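Local coordinates for beta-galactoside alpha-2,6-sialyltransferase (Photobacterium sp., PDB 2Z4T), which probably transfers sialic acid from a CMP-linked donor to galactosides such as lactose in alpha-2,6 linkage, using a GT-B fold glycosyltransferase core, at residues A[129-140]-A[319-330]. Numbering follows the deposited sequence.
Sequences LQQLMDIIKSEE and QWDGFKKFNSKQ
F326, Q330 and M133 bury the most surface where the turn and helix start at 319-330 lie on helix 126-141. The F326 ring is held between the I136 side chain and the G322 carbonyl. I136 CG2 lies over one face, off toward the rim, in a CH-pi contact, 4.1 Å from the centroid and 21° off the normal. G322 O sits over the centre of the opposite face. The ring's CZ end reaches the helix, with CZ 4.0 Å from M133 CB.

The M133 side chain lies along the turn. Its chain bends at chi3 (-66°), and CE ends beside the W320 ring, at the limit of contact, while SD lies 4.2 Å from G322 CA. Farther along, L129 CD2 meets the W320 ring at its edge, 3.7 Å from CZ3.

Q330 closes the other end. Its aliphatic part runs antiparallel to the I136 side chain, with CB 3.7 Å from I136 CG2. The chain is extended beyond CG and takes the amide to the end of the contact. There NE2 donates to a water at 2.8 Å, and that water donates to I136 O and to E139 OE1. Q330 OE1 takes the N327 N-H on an in-plane lone pair. N327 OD1 accepts from Q330 N in a nearly straight bond (178°). This pair is a capping box at the start of helix 328-338.

L129 also touches S430, and W320 touches E432, both residues of the CMP site. The chemistry is thus divided: in the middle the segments meet mainly through van der Waals contact of F326, M133 and I136, and one amide both completes the capping box of its own helix and ties it through water to the other.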
ATOM      1  N   LEU A 129      -0.893  -3.005   0.990  1.00 37.76           N
ATOM      2  CA  LEU A 129      -0.420  -3.656  -0.207  1.00 38.39           C
ATOM      3  C   LEU A 129      -0.107  -2.614  -1.288  1.00 38.78           C
ATOM      4  O   LEU A 129       0.968  -2.653  -1.890  1.00 39.17           O
ATOM      5  CB  LEU A 129      -1.456  -4.651  -0.720  1.00 38.03           C
ATOM      6  CG  LEU A 129      -1.086  -5.380  -2.003  1.00 37.16           C
ATOM      7  CD1 LEU A 129       0.118  -6.267  -1.760  1.00 33.69           C
ATOM      8  CD2 LEU A 129      -2.300  -6.176  -2.514  1.00 36.17           C
ATOM      9  N   GLN A 130      -1.028  -1.683  -1.514  1.00 38.67           N
ATOM     10  CA  GLN A 130      -0.813  -0.661  -2.523  1.00 38.76           C
ATOM     11  C   GLN A 130       0.360   0.268  -2.164  1.00 38.95           C
ATOM     12  O   GLN A 130       1.150   0.657  -3.046  1.00 39.24           O
ATOM     13  CB  GLN A 130      -2.081   0.133  -2.741  1.00 38.35           C
ATOM     14  CG  GLN A 130      -3.171  -0.650  -3.416  1.00 38.81           C
ATOM     15  CD  GLN A 130      -2.998  -0.810  -4.941  1.00 39.49           C
ATOM     16  OE1 GLN A 130      -3.516  -1.765  -5.531  1.00 41.52           O
ATOM     17  NE2 GLN A 130      -2.304   0.125  -5.577  1.00 38.66           N
ATOM     18  N   GLN A 131       0.484   0.600  -0.882  1.00 38.29           N
ATOM     19  CA  GLN A 131       1.561   1.471  -0.418  1.00 37.96           C
ATOM     20  C   GLN A 131       2.902   0.795  -0.630  1.00 38.20           C
ATOM     21  O   GLN A 131       3.842   1.440  -1.090  1.00 38.63           O
ATOM     22  CB  GLN A 131       1.363   1.872   1.058  1.00 38.13           C
ATOM     23  CG  GLN A 131       0.094   2.707   1.317  1.00 36.81           C
ATOM     24  CD  GLN A 131      -0.205   2.927   2.801  1.00 38.52           C
ATOM     25  OE1 GLN A 131       0.255   2.162   3.666  1.00 40.80           O
ATOM     26  NE2 GLN A 131      -0.959   4.001   3.110  1.00 36.84           N
ATOM     27  N   LEU A 132       2.986  -0.507  -0.340  1.00 38.10           N
ATOM     28  CA  LEU A 132       4.186  -1.284  -0.588  1.00 38.09           C
ATOM     29  C   LEU A 132       4.628  -1.159  -2.031  1.00 39.19           C
ATOM     30  O   LEU A 132       5.821  -0.953  -2.314  1.00 40.17           O
ATOM     31  CB  LEU A 132       3.952  -2.767  -0.335  1.00 37.58           C
ATOM     32  CG  LEU A 132       5.094  -3.638   0.215  1.00 37.29           C
ATOM     33  CD1 LEU A 132       4.991  -5.064  -0.236  1.00 34.84           C
ATOM     34  CD2 LEU A 132       6.502  -3.108  -0.033  1.00 37.36           C
ATOM     35  N   MET A 133       3.683  -1.327  -2.947  1.00 39.21           N
ATOM     36  CA  MET A 133       3.993  -1.231  -4.357  1.00 40.00           C
ATOM     37  C   MET A 133       4.467   0.188  -4.729  1.00 39.74           C
ATOM     38  O   MET A 133       5.356   0.324  -5.553  1.00 39.68           O
ATOM     39  CB  MET A 133       2.798  -1.670  -5.209  1.00 39.85           C
ATOM     40  CG  MET A 133       2.501  -3.161  -5.117  1.00 40.03           C
ATOM     41  SD  MET A 133       1.335  -3.740  -6.373  1.00 41.85           S
ATOM     42  CE  MET A 133      -0.184  -2.898  -5.923  1.00 41.20           C
ATOM     43  N   ASP A 134       3.885   1.223  -4.106  1.00 39.53           N
ATOM     44  CA  ASP A 134       4.335   2.614  -4.296  1.00 39.30           C
ATOM     45  C   ASP A 134       5.772   2.853  -3.823  1.00 39.78           C
ATOM     46  O   ASP A 134       6.506   3.634  -4.439  1.00 39.72           O
ATOM     47  CB  ASP A 134       3.415   3.592  -3.585  1.00 38.61           C
ATOM     48  CG  ASP A 134       2.033   3.661  -4.210  1.00 38.29           C
ATOM     49  OD1 ASP A 134       1.824   3.200  -5.373  1.00 39.47           O
ATOM     50  OD2 ASP A 134       1.139   4.179  -3.529  1.00 34.22           O
ATOM     51  N   ILE A 135       6.163   2.174  -2.740  1.00 39.28           N
ATOM     52  CA  ILE A 135       7.457   2.376  -2.129  1.00 38.71           C
ATOM     53  C   ILE A 135       8.520   1.789  -3.032  1.00 40.00           C
ATOM     54  O   ILE A 135       9.510   2.462  -3.345  1.00 40.70           O
ATOM     55  CB  ILE A 135       7.519   1.718  -0.742  1.00 38.47           C
ATOM     56  CG1 ILE A 135       6.746   2.560   0.274  1.00 38.22           C
ATOM     57  CG2 ILE A 135       8.970   1.450  -0.299  1.00 36.73           C
ATOM     58  CD1 ILE A 135       6.417   1.834   1.593  1.00 38.48           C
ATOM     59  N   ILE A 136       8.323   0.541  -3.447  1.00 40.26           N
ATOM     60  CA  ILE A 136       9.248  -0.118  -4.337  1.00 41.25           C
ATOM     61  C   ILE A 136       9.464   0.682  -5.650  1.00 42.26           C
ATOM     62  O   ILE A 136      10.602   0.908  -6.056  1.00 42.19           O
ATOM     63  CB  ILE A 136       8.822  -1.588  -4.609  1.00 41.67           C
ATOM     64  CG1 ILE A 136       8.788  -2.348  -3.278  1.00 40.91           C
ATOM     65  CG2 ILE A 136       9.798  -2.256  -5.595  1.00 40.90           C
ATOM     66  CD1 ILE A 136       8.390  -3.756  -3.379  1.00 40.29           C
ATOM     67  N   LYS A 137       8.386   1.147  -6.278  1.00 43.11           N
ATOM     68  CA  LYS A 137       8.515   2.004  -7.457  1.00 43.96           C
ATOM     69  C   LYS A 137       9.305   3.294  -7.147  1.00 44.72           C
ATOM     70  O   LYS A 137      10.149   3.735  -7.935  1.00 44.64           O
ATOM     71  CB  LYS A 137       7.139   2.341  -8.035  1.00 43.98           C
ATOM     72  CG  LYS A 137       7.217   3.189  -9.280  1.00 44.44           C
ATOM     73  CD  LYS A 137       5.904   3.314  -9.985  1.00 46.40           C
ATOM     74  CE  LYS A 137       5.945   4.482 -10.971  1.00 48.66           C
ATOM     75  NZ  LYS A 137       4.576   4.839 -11.478  1.00 51.12           N
ATOM     76  N   SER A 138       9.043   3.872  -5.982  1.00 45.11           N
ATOM     77  CA  SER A 138       9.629   5.138  -5.619  1.00 45.64           C
ATOM     78  C   SER A 138      11.112   4.987  -5.305  1.00 46.41           C
ATOM     79  O   SER A 138      11.902   5.922  -5.480  1.00 46.18           O
ATOM     80  CB  SER A 138       8.860   5.755  -4.445  1.00 45.29           C
ATOM     81  OG  SER A 138       9.542   6.863  -3.900  1.00 45.06           O
ATOM     82  N   GLU A 139      11.506   3.814  -4.840  1.00 47.62           N
ATOM     83  CA  GLU A 139      12.908   3.635  -4.498  1.00 49.01           C
ATOM     84  C   GLU A 139      13.737   3.799  -5.766  1.00 49.85           C
ATOM     85  O   GLU A 139      14.856   4.296  -5.707  1.00 50.27           O
ATOM     86  CB  GLU A 139      13.163   2.290  -3.822  1.00 48.97           C
ATOM     87  CG  GLU A 139      14.591   2.089  -3.317  1.00 50.04           C
ATOM     88  CD  GLU A 139      15.600   1.679  -4.402  1.00 52.91           C
ATOM     89  OE1 GLU A 139      15.206   1.253  -5.525  1.00 51.49           O
ATOM     90  OE2 GLU A 139      16.816   1.786  -4.116  1.00 55.99           O
ATOM     91  N   GLU A 140      13.177   3.407  -6.908  1.00 50.75           N
ATOM     92  CA  GLU A 140      13.819   3.672  -8.187  1.00 52.28           C
ATOM     93  C   GLU A 140      13.723   5.130  -8.676  1.00 52.21           C
ATOM     94  O   GLU A 140      14.728   5.708  -9.078  1.00 52.47           O
ATOM     95  CB  GLU A 140      13.276   2.762  -9.268  1.00 52.78           C
ATOM     96  CG  GLU A 140      13.697   3.234 -10.634  1.00 56.92           C
ATOM     97  CD  GLU A 140      13.210   2.344 -11.729  1.00 64.04           C
ATOM     98  OE1 GLU A 140      12.848   1.177 -11.439  1.00 66.18           O
ATOM     99  OE2 GLU A 140      13.194   2.815 -12.892  1.00 68.47           O
ATOM    100  N   GLN A 319      -5.061   0.440  -9.173  1.00 40.94           N
ATOM    101  CA  GLN A 319      -4.394  -0.289 -10.264  1.00 41.08           C
ATOM    102  C   GLN A 319      -3.830  -1.615  -9.760  1.00 40.84           C
ATOM    103  O   GLN A 319      -3.422  -1.703  -8.594  1.00 40.38           O
ATOM    104  CB  GLN A 319      -3.264   0.577 -10.869  1.00 41.52           C
ATOM    105  CG  GLN A 319      -3.742   1.900 -11.519  1.00 41.95           C
ATOM    106  CD  GLN A 319      -4.767   1.651 -12.630  1.00 45.47           C
ATOM    107  OE1 GLN A 319      -5.946   2.032 -12.520  1.00 46.35           O
ATOM    108  NE2 GLN A 319      -4.329   0.972 -13.690  1.00 45.67           N
ATOM    109  N   TRP A 320      -3.804  -2.633 -10.633  1.00 40.62           N
ATOM    110  CA  TRP A 320      -3.219  -3.961 -10.312  1.00 40.27           C
ATOM    111  C   TRP A 320      -2.099  -4.397 -11.269  1.00 41.04           C
ATOM    112  O   TRP A 320      -1.843  -5.600 -11.479  1.00 40.80           O
ATOM    113  CB  TRP A 320      -4.325  -5.022 -10.226  1.00 39.17           C
ATOM    114  CG  TRP A 320      -5.263  -4.679  -9.135  1.00 39.37           C
ATOM    115  CD1 TRP A 320      -6.514  -4.117  -9.262  1.00 39.12           C
ATOM    116  CD2 TRP A 320      -5.005  -4.775  -7.735  1.00 37.72           C
ATOM    117  NE1 TRP A 320      -7.059  -3.898  -8.021  1.00 38.70           N
ATOM    118  CE2 TRP A 320      -6.157  -4.291  -7.064  1.00 38.60           C
ATOM    119  CE3 TRP A 320      -3.926  -5.240  -6.980  1.00 36.96           C
ATOM    120  CZ2 TRP A 320      -6.256  -4.258  -5.668  1.00 37.11           C
ATOM    121  CZ3 TRP A 320      -4.017  -5.195  -5.589  1.00 38.11           C
ATOM    122  CH2 TRP A 320      -5.178  -4.710  -4.949  1.00 37.97           C
ATOM    123  N   ASP A 321      -1.409  -3.410 -11.827  1.00 41.40           N
ATOM    124  CA  ASP A 321      -0.348  -3.678 -12.776  1.00 42.02           C
ATOM    125  C   ASP A 321       1.007  -3.253 -12.215  1.00 42.38           C
ATOM    126  O   ASP A 321       1.998  -3.222 -12.935  1.00 42.67           O
ATOM    127  CB  ASP A 321      -0.637  -2.971 -14.099  1.00 41.78           C
ATOM    128  CG  ASP A 321      -0.662  -1.444 -13.970  1.00 42.57           C
ATOM    129  OD1 ASP A 321      -0.722  -0.873 -12.840  1.00 41.63           O
ATOM    130  OD2 ASP A 321      -0.636  -0.810 -15.042  1.00 44.39           O
ATOM    131  N   GLY A 322       1.033  -2.926 -10.928  1.00 42.63           N
ATOM    132  CA  GLY A 322       2.254  -2.499 -10.251  1.00 42.71           C
ATOM    133  C   GLY A 322       3.317  -3.584 -10.277  1.00 42.91           C
ATOM    134  O   GLY A 322       4.521  -3.310 -10.520  1.00 43.05           O
ATOM    135  N   PHE A 323       2.877  -4.817 -10.043  1.00 42.32           N
ATOM    136  CA  PHE A 323       3.791  -5.929  -9.983  1.00 42.19           C
ATOM    137  C   PHE A 323       4.363  -6.184 -11.373  1.00 42.99           C
ATOM    138  O   PHE A 323       5.561  -6.335 -11.535  1.00 42.59           O
ATOM    139  CB  PHE A 323       3.112  -7.167  -9.419  1.00 41.12           C
ATOM    140  CG  PHE A 323       3.996  -8.394  -9.431  1.00 40.73           C
ATOM    141  CD1 PHE A 323       4.962  -8.573  -8.452  1.00 38.72           C
ATOM    142  CD2 PHE A 323       3.867  -9.359 -10.433  1.00 38.20           C
ATOM    143  CE1 PHE A 323       5.785  -9.687  -8.460  1.00 38.27           C
ATOM    144  CE2 PHE A 323       4.680 -10.470 -10.457  1.00 38.14           C
ATOM    145  CZ  PHE A 323       5.652 -10.645  -9.466  1.00 38.54           C
ATOM    146  N   LYS A 324       3.489  -6.207 -12.376  1.00 44.62           N
ATOM    147  CA  LYS A 324       3.887  -6.458 -13.762  1.00 45.52           C
ATOM    148  C   LYS A 324       4.850  -5.381 -14.247  1.00 45.80           C
ATOM    149  O   LYS A 324       5.694  -5.659 -15.099  1.00 46.43           O
ATOM    150  CB  LYS A 324       2.658  -6.498 -14.662  1.00 45.99           C
ATOM    151  CG  LYS A 324       2.953  -6.466 -16.152  1.00 49.02           C
ATOM    152  CD  LYS A 324       1.681  -6.778 -16.957  1.00 55.89           C
ATOM    153  CE  LYS A 324       1.543  -5.860 -18.183  1.00 59.87           C
ATOM    154  NZ  LYS A 324       1.363  -4.401 -17.798  1.00 61.87           N
ATOM    155  N   LYS A 325       4.720  -4.164 -13.722  1.00 44.97           N
ATOM    156  CA  LYS A 325       5.560  -3.065 -14.171  1.00 45.11           C
ATOM    157  C   LYS A 325       6.904  -2.997 -13.448  1.00 44.16           C
ATOM    158  O   LYS A 325       7.775  -2.239 -13.859  1.00 43.86           O
ATOM    159  CB  LYS A 325       4.839  -1.715 -14.071  1.00 45.75           C
ATOM    160  CG  LYS A 325       3.875  -1.420 -15.232  1.00 48.86           C
ATOM    161  CD  LYS A 325       3.205  -0.068 -14.983  1.00 56.63           C
ATOM    162  CE  LYS A 325       2.691   0.580 -16.283  1.00 60.94           C
ATOM    163  NZ  LYS A 325       1.200   0.559 -16.428  1.00 63.06           N
ATOM    164  N   PHE A 326       7.055  -3.771 -12.374  1.00 43.17           N
ATOM    165  CA  PHE A 326       8.315  -3.889 -11.652  1.00 42.02           C
ATOM    166  C   PHE A 326       9.341  -4.620 -12.520  1.00 41.46           C
ATOM    167  O   PHE A 326       8.986  -5.547 -13.243  1.00 40.95           O
ATOM    168  CB  PHE A 326       8.139  -4.736 -10.375  1.00 41.69           C
ATOM    169  CG  PHE A 326       7.452  -4.032  -9.231  1.00 42.79           C
ATOM    170  CD1 PHE A 326       7.480  -2.634  -9.108  1.00 42.02           C
ATOM    171  CD2 PHE A 326       6.806  -4.785  -8.239  1.00 40.84           C
ATOM    172  CE1 PHE A 326       6.837  -2.006  -8.029  1.00 43.35           C
ATOM    173  CE2 PHE A 326       6.170  -4.160  -7.162  1.00 41.90           C
ATOM    174  CZ  PHE A 326       6.181  -2.770  -7.058  1.00 41.72           C
ATOM    175  N   ASN A 327      10.614  -4.237 -12.410  1.00 40.72           N
ATOM    176  CA  ASN A 327      11.685  -5.043 -12.970  1.00 40.40           C
ATOM    177  C   ASN A 327      11.879  -6.294 -12.100  1.00 40.39           C
ATOM    178  O   ASN A 327      11.260  -6.422 -11.039  1.00 40.21           O
ATOM    179  CB  ASN A 327      12.977  -4.231 -13.129  1.00 40.31           C
ATOM    180  CG  ASN A 327      13.619  -3.859 -11.809  1.00 40.36           C
ATOM    181  OD1 ASN A 327      13.647  -4.647 -10.855  1.00 40.80           O
ATOM    182  ND2 ASN A 327      14.179  -2.657 -11.758  1.00 41.34           N
ATOM    183  N   SER A 328      12.715  -7.224 -12.537  1.00 40.25           N
ATOM    184  CA  SER A 328      12.722  -8.534 -11.879  1.00 40.47           C
ATOM    185  C   SER A 328      13.297  -8.497 -10.453  1.00 40.32           C
ATOM    186  O   SER A 328      12.890  -9.300  -9.607  1.00 40.18           O
ATOM    187  CB  SER A 328      13.420  -9.579 -12.734  1.00 39.93           C
ATOM    188  OG  SER A 328      14.677  -9.075 -13.115  1.00 41.68           O
ATOM    189  N   LYS A 329      14.218  -7.573 -10.189  1.00 39.82           N
ATOM    190  CA  LYS A 329      14.751  -7.416  -8.846  1.00 40.23           C
ATOM    191  C   LYS A 329      13.658  -6.882  -7.911  1.00 40.74           C
ATOM    192  O   LYS A 329      13.485  -7.388  -6.787  1.00 41.23           O
ATOM    193  CB  LYS A 329      15.958  -6.482  -8.842  1.00 40.37           C
ATOM    194  CG  LYS A 329      16.164  -5.708  -7.543  1.00 40.07           C
ATOM    195  CD  LYS A 329      16.729  -6.609  -6.464  1.00 41.26           C
ATOM    196  CE  LYS A 329      16.855  -5.855  -5.151  1.00 40.66           C
ATOM    197  NZ  LYS A 329      16.961  -6.821  -4.022  1.00 38.95           N
ATOM    198  N   GLN A 330      12.928  -5.875  -8.389  1.00 40.21           N
ATOM    199  CA  GLN A 330      11.755  -5.336  -7.696  1.00 40.33           C
ATOM    200  C   GLN A 330      10.667  -6.407  -7.417  1.00 40.35           C
ATOM    201  O   GLN A 330      10.112  -6.486  -6.316  1.00 40.64           O
ATOM    202  CB  GLN A 330      11.181  -4.159  -8.504  1.00 40.20           C
ATOM    203  CG  GLN A 330      12.097  -2.917  -8.544  1.00 39.52           C
ATOM    204  CD  GLN A 330      11.579  -1.811  -9.453  1.00 40.60           C
ATOM    205  OE1 GLN A 330      11.096  -2.064 -10.569  1.00 41.44           O
ATOM    206  NE2 GLN A 330      11.671  -0.572  -8.977  1.00 40.95           N
TER
HETATM  207  O   HOH W   1      12.943  -0.270  -6.477  1.00 26.91           O